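Local coordinates for protein pectate lyase 47 (Bacillus sp. TS-47, PDB 1VBL) that probably cleaves pectate by calcium-dependent beta-elimination, acting as a secreted, thermostable lyase of polysaccharide lyase family 1, at residues 245-250 / 276-281; 299-304 / 326-331. All coordinates share one frame; numbering follows the deposited sequence.

Interaction 1. Residues 245-250 / 276-281; sequences YNVFTN and HNYYKN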
ATOM      1  N   TYR A 245      -3.649 -12.411  -1.559  1.00  8.19           N
ATOM      2  CA  TYR A 245      -2.435 -13.178  -1.781  1.00  9.76           C
ATOM      3  C   TYR A 245      -1.189 -12.368  -2.126  1.00 10.09           C
ATOM      4  O   TYR A 245      -0.395 -12.775  -2.975  1.00  9.74           O
ATOM      5  CB  TYR A 245      -2.696 -14.214  -2.869  1.00 10.07           C
ATOM      6  CG  TYR A 245      -3.592 -15.342  -2.408  1.00 11.48           C
ATOM      7  CD1 TYR A 245      -3.072 -16.405  -1.677  1.00 12.58           C
ATOM      8  CD2 TYR A 245      -4.957 -15.337  -2.686  1.00 12.92           C
ATOM      9  CE1 TYR A 245      -3.889 -17.442  -1.234  1.00 14.72           C
ATOM     10  CE2 TYR A 245      -5.789 -16.373  -2.245  1.00 15.71           C
ATOM     11  CZ  TYR A 245      -5.243 -17.420  -1.520  1.00 15.31           C
ATOM     12  OH  TYR A 245      -6.037 -18.454  -1.076  1.00 18.91           O
ATOM     13  N   ASN A 246      -1.019 -11.229  -1.460  1.00  9.34           N
ATOM     14  CA  ASN A 246       0.150 -10.382  -1.679  1.00  8.24           C
ATOM     15  C   ASN A 246       1.090 -10.527  -0.496  1.00  9.37           C
ATOM     16  O   ASN A 246       0.684 -10.932   0.594  1.00  9.87           O
ATOM     17  CB  ASN A 246      -0.249  -8.905  -1.773  1.00  9.15           C
ATOM     18  CG  ASN A 246      -1.156  -8.618  -2.941  1.00  8.43           C
ATOM     19  OD1 ASN A 246      -0.725  -8.628  -4.098  1.00  9.29           O
ATOM     20  ND2 ASN A 246      -2.428  -8.363  -2.650  1.00  8.00           N
ATOM     21  N   VAL A 247       2.355 -10.203  -0.719  1.00  9.03           N
ATOM     22  CA  VAL A 247       3.333 -10.229   0.350  1.00 10.85           C
ATOM     23  C   VAL A 247       3.709  -8.770   0.588  1.00 10.57           C
ATOM     24  O   VAL A 247       3.970  -8.035  -0.361  1.00 11.73           O
ATOM     25  CB  VAL A 247       4.618 -11.001  -0.043  1.00 10.39           C
ATOM     26  CG1 VAL A 247       5.706 -10.750   1.001  1.00 10.56           C
ATOM     27  CG2 VAL A 247       4.333 -12.496  -0.134  1.00 10.99           C
ATOM     28  N   PHE A 248       3.689  -8.352   1.849  1.00 11.28           N
ATOM     29  CA  PHE A 248       4.076  -6.999   2.229  1.00 10.49           C
ATOM     30  C   PHE A 248       5.169  -7.218   3.264  1.00 10.80           C
ATOM     31  O   PHE A 248       4.910  -7.727   4.352  1.00 10.42           O
ATOM     32  CB  PHE A 248       2.911  -6.237   2.867  1.00 11.07           C
ATOM     33  CG  PHE A 248       1.737  -6.053   1.957  1.00 11.02           C
ATOM     34  CD1 PHE A 248       0.693  -6.974   1.953  1.00  9.91           C
ATOM     35  CD2 PHE A 248       1.676  -4.964   1.093  1.00 10.76           C
ATOM     36  CE1 PHE A 248      -0.400  -6.812   1.096  1.00 11.13           C
ATOM     37  CE2 PHE A 248       0.591  -4.792   0.234  1.00 11.52           C
ATOM     38  CZ  PHE A 248      -0.448  -5.718   0.235  1.00 11.21           C
ATOM     39  N   THR A 249       6.397  -6.844   2.926  1.00 10.35           N
ATOM     40  CA  THR A 249       7.497  -7.058   3.846  1.00  9.98           C
ATOM     41  C   THR A 249       8.515  -5.928   3.797  1.00 10.27           C
ATOM     42  O   THR A 249       8.570  -5.164   2.824  1.00 11.44           O
ATOM     43  CB  THR A 249       8.199  -8.409   3.521  1.00 11.45           C
ATOM     44  OG1 THR A 249       9.135  -8.736   4.555  1.00 11.97           O
ATOM     45  CG2 THR A 249       8.933  -8.317   2.190  1.00 12.12           C
ATOM     46  N   ASN A 250       9.306  -5.825   4.863  1.00  9.56           N
ATOM     47  CA  ASN A 250      10.359  -4.817   4.982  1.00 11.56           C
ATOM     48  C   ASN A 250       9.900  -3.449   4.499  1.00 11.09           C
ATOM     49  O   ASN A 250      10.408  -2.914   3.509  1.00  9.89           O
ATOM     50  CB  ASN A 250      11.595  -5.260   4.193  1.00 14.18           C
ATOM     51  CG  ASN A 250      12.124  -6.609   4.652  1.00 17.41           C
ATOM     52  OD1 ASN A 250      12.030  -6.956   5.828  1.00 19.27           O
ATOM     53  ND2 ASN A 250      12.696  -7.368   3.726  1.00 17.66           N
ATOM     54  N   HIS A 276      -5.670 -13.394   2.727  1.00  9.77           N
ATOM     55  CA  HIS A 276      -4.525 -14.236   2.409  1.00 10.75           C
ATOM     56  C   HIS A 276      -3.248 -13.481   2.076  1.00 10.93           C
ATOM     57  O   HIS A 276      -2.429 -13.946   1.282  1.00  8.62           O
ATOM     58  CB  HIS A 276      -4.878 -15.192   1.271  1.00 11.46           C
ATOM     59  CG  HIS A 276      -5.929 -16.190   1.640  1.00 13.01           C
ATOM     60  ND1 HIS A 276      -7.274 -15.969   1.432  1.00 11.91           N
ATOM     61  CD2 HIS A 276      -5.836 -17.396   2.248  1.00 13.88           C
ATOM     62  CE1 HIS A 276      -7.964 -16.995   1.895  1.00 11.77           C
ATOM     63  NE2 HIS A 276      -7.115 -17.876   2.395  1.00 11.90           N
ATOM     64  N   ASN A 277      -3.078 -12.316   2.689  1.00 10.02           N
ATOM     65  CA  ASN A 277      -1.877 -11.537   2.457  1.00 10.39           C
ATOM     66  C   ASN A 277      -0.875 -11.924   3.528  1.00  9.95           C
ATOM     67  O   ASN A 277      -1.246 -12.308   4.638  1.00  9.72           O
ATOM     68  CB  ASN A 277      -2.183 -10.037   2.518  1.00  8.62           C
ATOM     69  CG  ASN A 277      -3.105  -9.593   1.397  1.00 10.29           C
ATOM     70  OD1 ASN A 277      -2.730  -9.614   0.223  1.00 10.60           O
ATOM     71  ND2 ASN A 277      -4.321  -9.202   1.753  1.00  8.75           N
ATOM     72  N   TYR A 278       0.397 -11.827   3.177  1.00  9.81           N
ATOM     73  CA  TYR A 278       1.484 -12.172   4.075  1.00 10.12           C
ATOM     74  C   TYR A 278       2.187 -10.882   4.501  1.00 10.16           C
ATOM     75  O   TYR A 278       2.887 -10.263   3.699  1.00 10.47           O
ATOM     76  CB  TYR A 278       2.453 -13.089   3.324  1.00  9.06           C
ATOM     77  CG  TYR A 278       3.529 -13.785   4.135  1.00 10.57           C
ATOM     78  CD1 TYR A 278       4.351 -14.734   3.528  1.00 10.83           C
ATOM     79  CD2 TYR A 278       3.745 -13.494   5.486  1.00  9.25           C
ATOM     80  CE1 TYR A 278       5.357 -15.381   4.232  1.00 12.42           C
ATOM     81  CE2 TYR A 278       4.761 -14.141   6.209  1.00 11.07           C
ATOM     82  CZ  TYR A 278       5.562 -15.085   5.566  1.00 12.28           C
ATOM     83  OH  TYR A 278       6.568 -15.742   6.238  1.00 12.99           O
ATOM     84  N   TYR A 279       1.971 -10.465   5.749  1.00  8.95           N
ATOM     85  CA  TYR A 279       2.620  -9.267   6.275  1.00 11.07           C
ATOM     86  C   TYR A 279       3.796  -9.761   7.104  1.00 11.06           C
ATOM     87  O   TYR A 279       3.610 -10.431   8.122  1.00 12.75           O
ATOM     88  CB  TYR A 279       1.666  -8.456   7.160  1.00 10.68           C
ATOM     89  CG  TYR A 279       0.461  -7.922   6.424  1.00 11.05           C
ATOM     90  CD1 TYR A 279      -0.695  -8.691   6.296  1.00 10.61           C
ATOM     91  CD2 TYR A 279       0.483  -6.658   5.831  1.00 10.26           C
ATOM     92  CE1 TYR A 279      -1.799  -8.219   5.600  1.00  9.54           C
ATOM     93  CE2 TYR A 279      -0.618  -6.176   5.124  1.00 10.45           C
ATOM     94  CZ  TYR A 279      -1.756  -6.964   5.015  1.00 11.03           C
ATOM     95  OH  TYR A 279      -2.859  -6.502   4.336  1.00 10.46           O
ATOM     96  N   LYS A 280       5.005  -9.433   6.664  1.00 12.29           N
ATOM     97  CA  LYS A 280       6.203  -9.884   7.353  1.00 11.43           C
ATOM     98  C   LYS A 280       7.188  -8.763   7.636  1.00  9.91           C
ATOM     99  O   LYS A 280       7.713  -8.121   6.724  1.00  9.95           O
ATOM    100  CB  LYS A 280       6.893 -10.977   6.530  1.00 12.37           C
ATOM    101  CG  LYS A 280       8.175 -11.526   7.159  1.00 14.67           C
ATOM    102  CD  LYS A 280       8.720 -12.692   6.345  1.00 17.21           C
ATOM    103  CE  LYS A 280      10.032 -13.217   6.914  1.00 18.72           C
ATOM    104  NZ  LYS A 280       9.901 -13.677   8.324  1.00 21.04           N
ATOM    105  N   ASN A 281       7.433  -8.539   8.919  1.00 10.05           N
ATOM    106  CA  ASN A 281       8.363  -7.516   9.347  1.00 11.52           C
ATOM    107  C   ASN A 281       8.068  -6.145   8.747  1.00 12.01           C
ATOM    108  O   ASN A 281       8.921  -5.534   8.090  1.00 11.49           O
ATOM    109  CB  ASN A 281       9.797  -7.964   9.031  1.00 12.16           C
ATOM    110  CG  ASN A 281      10.173  -9.243   9.766  1.00 13.04           C
ATOM    111  OD1 ASN A 281       9.709  -9.474  10.880  1.00 12.33           O
ATOM    112  ND2 ASN A 281      11.015 -10.070   9.153  1.00 13.78           N
TER
HETATM  113  O   HOH W   1      12.368  -9.493   6.663  1.00 24.13           O

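Interaction 2. Residues 299-304 / 326-331; sequences NYYEFS and QNNYFS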
ATOM      1  N   ASN A 299      -5.430 -13.515   6.863  1.00  8.86           N
ATOM      2  CA  ASN A 299      -4.142 -12.887   6.614  1.00  9.55           C
ATOM      3  C   ASN A 299      -3.169 -13.420   7.651  1.00  9.75           C
ATOM      4  O   ASN A 299      -3.573 -13.783   8.756  1.00  9.39           O
ATOM      5  CB  ASN A 299      -4.248 -11.368   6.729  1.00  8.94           C
ATOM      6  CG  ASN A 299      -5.105 -10.768   5.637  1.00 10.40           C
ATOM      7  OD1 ASN A 299      -4.715 -10.746   4.464  1.00  8.03           O
ATOM      8  ND2 ASN A 299      -6.288 -10.295   6.011  1.00  9.21           N
ATOM      9  N   TYR A 300      -1.896 -13.486   7.280  1.00  9.92           N
ATOM     10  CA  TYR A 300      -0.858 -13.966   8.178  1.00  8.78           C
ATOM     11  C   TYR A 300       0.113 -12.816   8.448  1.00 10.12           C
ATOM     12  O   TYR A 300       0.679 -12.243   7.514  1.00  9.92           O
ATOM     13  CB  TYR A 300      -0.126 -15.152   7.543  1.00  8.10           C
ATOM     14  CG  TYR A 300       1.028 -15.679   8.374  1.00 10.49           C
ATOM     15  CD1 TYR A 300       0.858 -15.985   9.725  1.00 11.32           C
ATOM     16  CD2 TYR A 300       2.290 -15.872   7.808  1.00 11.54           C
ATOM     17  CE1 TYR A 300       1.917 -16.470  10.497  1.00 12.00           C
ATOM     18  CE2 TYR A 300       3.358 -16.354   8.570  1.00 11.09           C
ATOM     19  CZ  TYR A 300       3.166 -16.649   9.910  1.00 13.18           C
ATOM     20  OH  TYR A 300       4.219 -17.104  10.668  1.00 15.05           O
ATOM     21  N   TYR A 301       0.275 -12.470   9.724  1.00  9.45           N
ATOM     22  CA  TYR A 301       1.157 -11.380  10.141  1.00 11.30           C
ATOM     23  C   TYR A 301       2.295 -12.012  10.933  1.00 11.40           C
ATOM     24  O   TYR A 301       2.060 -12.705  11.921  1.00 12.23           O
ATOM     25  CB  TYR A 301       0.402 -10.378  11.025  1.00  9.65           C
ATOM     26  CG  TYR A 301      -0.882  -9.851  10.421  1.00 10.77           C
ATOM     27  CD1 TYR A 301      -2.039 -10.629  10.408  1.00  9.69           C
ATOM     28  CD2 TYR A 301      -0.941  -8.573   9.860  1.00 12.03           C
ATOM     29  CE1 TYR A 301      -3.224 -10.152   9.850  1.00  9.90           C
ATOM     30  CE2 TYR A 301      -2.127  -8.086   9.296  1.00 10.22           C
ATOM     31  CZ  TYR A 301      -3.259  -8.883   9.296  1.00 10.25           C
ATOM     32  OH  TYR A 301      -4.427  -8.431   8.724  1.00 12.35           O
ATOM     33  N   GLU A 302       3.526 -11.759  10.502  1.00 11.10           N
ATOM     34  CA  GLU A 302       4.691 -12.361  11.136  1.00 11.39           C
ATOM     35  C   GLU A 302       5.744 -11.310  11.440  1.00 12.54           C
ATOM     36  O   GLU A 302       6.195 -10.597  10.545  1.00 11.26           O
ATOM     37  CB  GLU A 302       5.238 -13.433  10.188  1.00 12.51           C
ATOM     38  CG  GLU A 302       6.490 -14.150  10.626  1.00 16.83           C
ATOM     39  CD  GLU A 302       6.922 -15.165   9.585  1.00 20.18           C
ATOM     40  OE1 GLU A 302       6.408 -16.305   9.597  1.00 22.45           O
ATOM     41  OE2 GLU A 302       7.762 -14.815   8.737  1.00 22.94           O
ATOM     42  N   PHE A 303       6.142 -11.222  12.707  1.00 12.12           N
ATOM     43  CA  PHE A 303       7.118 -10.219  13.106  1.00 12.67           C
ATOM     44  C   PHE A 303       8.249 -10.753  13.973  1.00 12.84           C
ATOM     45  O   PHE A 303       8.039 -11.588  14.851  1.00 14.05           O
ATOM     46  CB  PHE A 303       6.417  -9.079  13.854  1.00 11.12           C
ATOM     47  CG  PHE A 303       5.176  -8.573  13.168  1.00 12.60           C
ATOM     48  CD1 PHE A 303       3.937  -9.149  13.433  1.00 12.92           C
ATOM     49  CD2 PHE A 303       5.247  -7.529  12.245  1.00 12.58           C
ATOM     50  CE1 PHE A 303       2.781  -8.695  12.795  1.00 11.93           C
ATOM     51  CE2 PHE A 303       4.102  -7.068  11.601  1.00 13.32           C
ATOM     52  CZ  PHE A 303       2.862  -7.652  11.877  1.00 13.14           C
ATOM     53  N   SER A 304       9.450 -10.250  13.712  1.00 14.53           N
ATOM     54  CA  SER A 304      10.637 -10.623  14.470  1.00 15.44           C
ATOM     55  C   SER A 304      11.237  -9.345  15.039  1.00 15.52           C
ATOM     56  O   SER A 304      11.385  -8.354  14.325  1.00 15.54           O
ATOM     57  CB  SER A 304      11.665 -11.306  13.569  1.00 16.07           C
ATOM     58  OG  SER A 304      12.896 -11.464  14.256  1.00 16.27           O
ATOM     59  N   GLN A 326     -11.746 -11.646  10.289  1.00 10.87           N
ATOM     60  CA  GLN A 326     -11.997 -13.066  10.512  1.00 10.08           C
ATOM     61  C   GLN A 326     -10.795 -13.968  10.275  1.00  9.77           C
ATOM     62  O   GLN A 326     -10.116 -13.868   9.255  1.00  9.94           O
ATOM     63  CB  GLN A 326     -13.107 -13.571   9.585  1.00 14.67           C
ATOM     64  CG  GLN A 326     -14.501 -13.068   9.864  1.00 18.01           C
ATOM     65  CD  GLN A 326     -15.496 -13.630   8.866  1.00 19.98           C
ATOM     66  OE1 GLN A 326     -15.652 -13.107   7.763  1.00 17.97           O
ATOM     67  NE2 GLN A 326     -16.155 -14.718   9.240  1.00 20.44           N
ATOM     68  N   ASN A 327     -10.557 -14.868  11.221  1.00  8.45           N
ATOM     69  CA  ASN A 327      -9.506 -15.866  11.102  1.00  8.74           C
ATOM     70  C   ASN A 327      -8.140 -15.403  10.596  1.00  9.53           C
ATOM     71  O   ASN A 327      -7.605 -15.957   9.631  1.00  8.74           O
ATOM     72  CB  ASN A 327     -10.032 -17.004  10.221  1.00  7.99           C
ATOM     73  CG  ASN A 327     -11.301 -17.625  10.784  1.00  9.88           C
ATOM     74  OD1 ASN A 327     -11.905 -17.081  11.712  1.00  9.09           O
ATOM     75  ND2 ASN A 327     -11.714 -18.760  10.223  1.00  7.69           N
ATOM     76  N   ASN A 328      -7.582 -14.393  11.254  1.00  8.52           N
ATOM     77  CA  ASN A 328      -6.265 -13.892  10.899  1.00  9.34           C
ATOM     78  C   ASN A 328      -5.311 -14.496  11.916  1.00  9.01           C
ATOM     79  O   ASN A 328      -5.680 -14.713  13.070  1.00  9.16           O
ATOM     80  CB  ASN A 328      -6.226 -12.365  10.958  1.00  8.62           C
ATOM     81  CG  ASN A 328      -7.188 -11.732   9.981  1.00  9.45           C
ATOM     82  OD1 ASN A 328      -8.299 -11.341  10.349  1.00 13.36           O
ATOM     83  ND2 ASN A 328      -6.779 -11.649   8.724  1.00  6.85           N
ATOM     84  N   TYR A 329      -4.087 -14.765  11.481  1.00  9.57           N
ATOM     85  CA  TYR A 329      -3.081 -15.392  12.330  1.00  9.76           C
ATOM     86  C   TYR A 329      -1.874 -14.484  12.545  1.00  9.78           C
ATOM     87  O   TYR A 329      -1.254 -14.034  11.581  1.00 10.77           O
ATOM     88  CB  TYR A 329      -2.635 -16.695  11.664  1.00  8.95           C
ATOM     89  CG  TYR A 329      -1.885 -17.665  12.549  1.00  9.57           C
ATOM     90  CD1 TYR A 329      -2.409 -18.925  12.817  1.00  9.62           C
ATOM     91  CD2 TYR A 329      -0.635 -17.343  13.082  1.00 10.81           C
ATOM     92  CE1 TYR A 329      -1.712 -19.849  13.589  1.00 11.93           C
ATOM     93  CE2 TYR A 329       0.077 -18.264  13.861  1.00 12.60           C
ATOM     94  CZ  TYR A 329      -0.473 -19.517  14.106  1.00 12.17           C
ATOM     95  OH  TYR A 329       0.209 -20.440  14.865  1.00 13.48           O
ATOM     96  N   PHE A 330      -1.536 -14.230  13.809  1.00  9.95           N
ATOM     97  CA  PHE A 330      -0.391 -13.383  14.144  1.00 10.86           C
ATOM     98  C   PHE A 330       0.716 -14.189  14.814  1.00 12.13           C
ATOM     99  O   PHE A 330       0.455 -14.992  15.709  1.00 12.95           O
ATOM    100  CB  PHE A 330      -0.783 -12.256  15.111  1.00  8.98           C
ATOM    101  CG  PHE A 330      -1.698 -11.225  14.521  1.00  9.58           C
ATOM    102  CD1 PHE A 330      -3.063 -11.468  14.410  1.00  7.99           C
ATOM    103  CD2 PHE A 330      -1.194  -9.995  14.103  1.00  9.53           C
ATOM    104  CE1 PHE A 330      -3.915 -10.500  13.895  1.00  9.52           C
ATOM    105  CE2 PHE A 330      -2.034  -9.017  13.583  1.00  8.55           C
ATOM    106  CZ  PHE A 330      -3.401  -9.268  13.479  1.00 11.14           C
ATOM    107  N   SER A 331       1.950 -13.950  14.387  1.00 11.41           N
ATOM    108  CA  SER A 331       3.107 -14.630  14.955  1.00 13.33           C
ATOM    109  C   SER A 331       4.162 -13.592  15.325  1.00 13.40           C
ATOM    110  O   SER A 331       4.529 -12.758  14.502  1.00 14.20           O
ATOM    111  CB  SER A 331       3.692 -15.615  13.942  1.00 14.29           C
ATOM    112  OG  SER A 331       4.820 -16.283  14.476  1.00 17.41           O
TER
HETATM  113  O   HOH W   2       7.583 -14.612  14.243  1.00 31.50           O

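Interaction 1. Residues 245-250 / 276-281
Phe248 and Tyr279, Tyr245 and His276 show how a right-handed parallel beta-helix, the fold of pectate lyases, stacks like side chains from one coil onto the next. Strands 247-249 and 278-280 run nearly parallel, and Phe248 N donates to Tyr278 O at 2.8 Å. Phe248 and Tyr279 share a first torsion, CG anti to the carbonyl carbon (chi1 -62° and -63°), which sets their rings side by side in the buried interior. Their planes are almost parallel but slid apart, with Phe248 CD1 3.5 Å from Tyr279 CE2; Phe207 and Tyr301 extend the column.

At the other end of the contact, His276 CB lies over the middle of the Tyr245 ring, 3.5 Å from its centroid. The imidazole is displaced outward, so that Tyr245 OH rests over the centre of its face, while His204 meets the phenol ring from the preceding coil. An alanine in place of Tyr245 would probably leave a gap between the His204 and His276 rings and take away the ring that packs against one face of the imidazole.

Between these aromatic pairs runs an asparagine ladder. Asn246 OD1 accepts from Asn205 N, and Asn277 OD1 takes two bonds from Asn246: the backbone N at 2.9 Å and ND2 at 3.1 Å, reaching it from opposite faces of its carbonyl plane.

Interaction 2. Residues 299-304 / 326-331
Asn328 lies alongside Asn299, their amide planes almost coplanar, which is consistent with the asparagine ladder continuing one coil further. The position of Asn299 is also fixed from its other neighbour, since its OD1 accepts from Asn277 N and its ND2 donates to Leu274 O. Asn328 CB reaches the edge of the Tyr301 ring, 3.9 Å from CE1.

Tyr329 begins the paired strand. Its N donates to Asn299 O and its O accepts from Tyr301 N, both at 2.9 Å, and that same oxygen lies in the plane of the Tyr301 ring at its edge. On the face it shares with Tyr300, both side chains leave with CG anti to the backbone N, yet the rings are turned obliquely, planes 65° apart, and meet where Tyr300 CE1 approaches Tyr329 CD2 at 3.7 Å. Helix 402-409 packs against both. Tyr329 OH is hydrogen-bonded to Asp360 OD2, whereas Tyr300 OH donates to Glu302 OE1 at 2.6 Å, while OE2 of that carboxylate takes the salt bridge from Lys280 and a hydrogen bond with Tyr278 OH.

Phe330 points to the opposite face, into the interior of the parallel beta-helix, where aromatic side chains stack from coil to coil. It forms an offset stack with Tyr301, planes 8° apart, its CE2 3.4 Å above the Tyr301 plane and towards the rim. Phe303 adds its CE1 at the edge of the Phe330 ring, and Tyr301 OH finds its partner in Trp315 NE1.

Ser331 returns to the Tyr300 side. Its N donates to Tyr301 O, its O accepts from Phe303 N, and its CB sits 3.6 Å from Tyr300 OH. A water lies between Ser331 OG and Phe303 O, donating to the latter at 3.1 Å.

Of the four strands involved, 239-251 comes first along the chain from the N terminus, and interaction 1 closes the 25-residue loop that leads round to strand 272-280. The chain then makes a further coil to strand 293-303, and interaction 2 closes the next loop, of 21 residues, on reaching strand 322-332. The two are in series, neither nested nor crossed. They join because strands 272-280 and 293-303 are themselves parallel neighbours, so four successive coils follow one another along the beta-helix, with a probable hydrogen bond of 2.7 Å between Glu302 N and Tyr279 O across the junction. Interaction 1 lies nearer the calcium site: the Phe248 side chain is about 9 Å from that of Asp233, a calcium ligand.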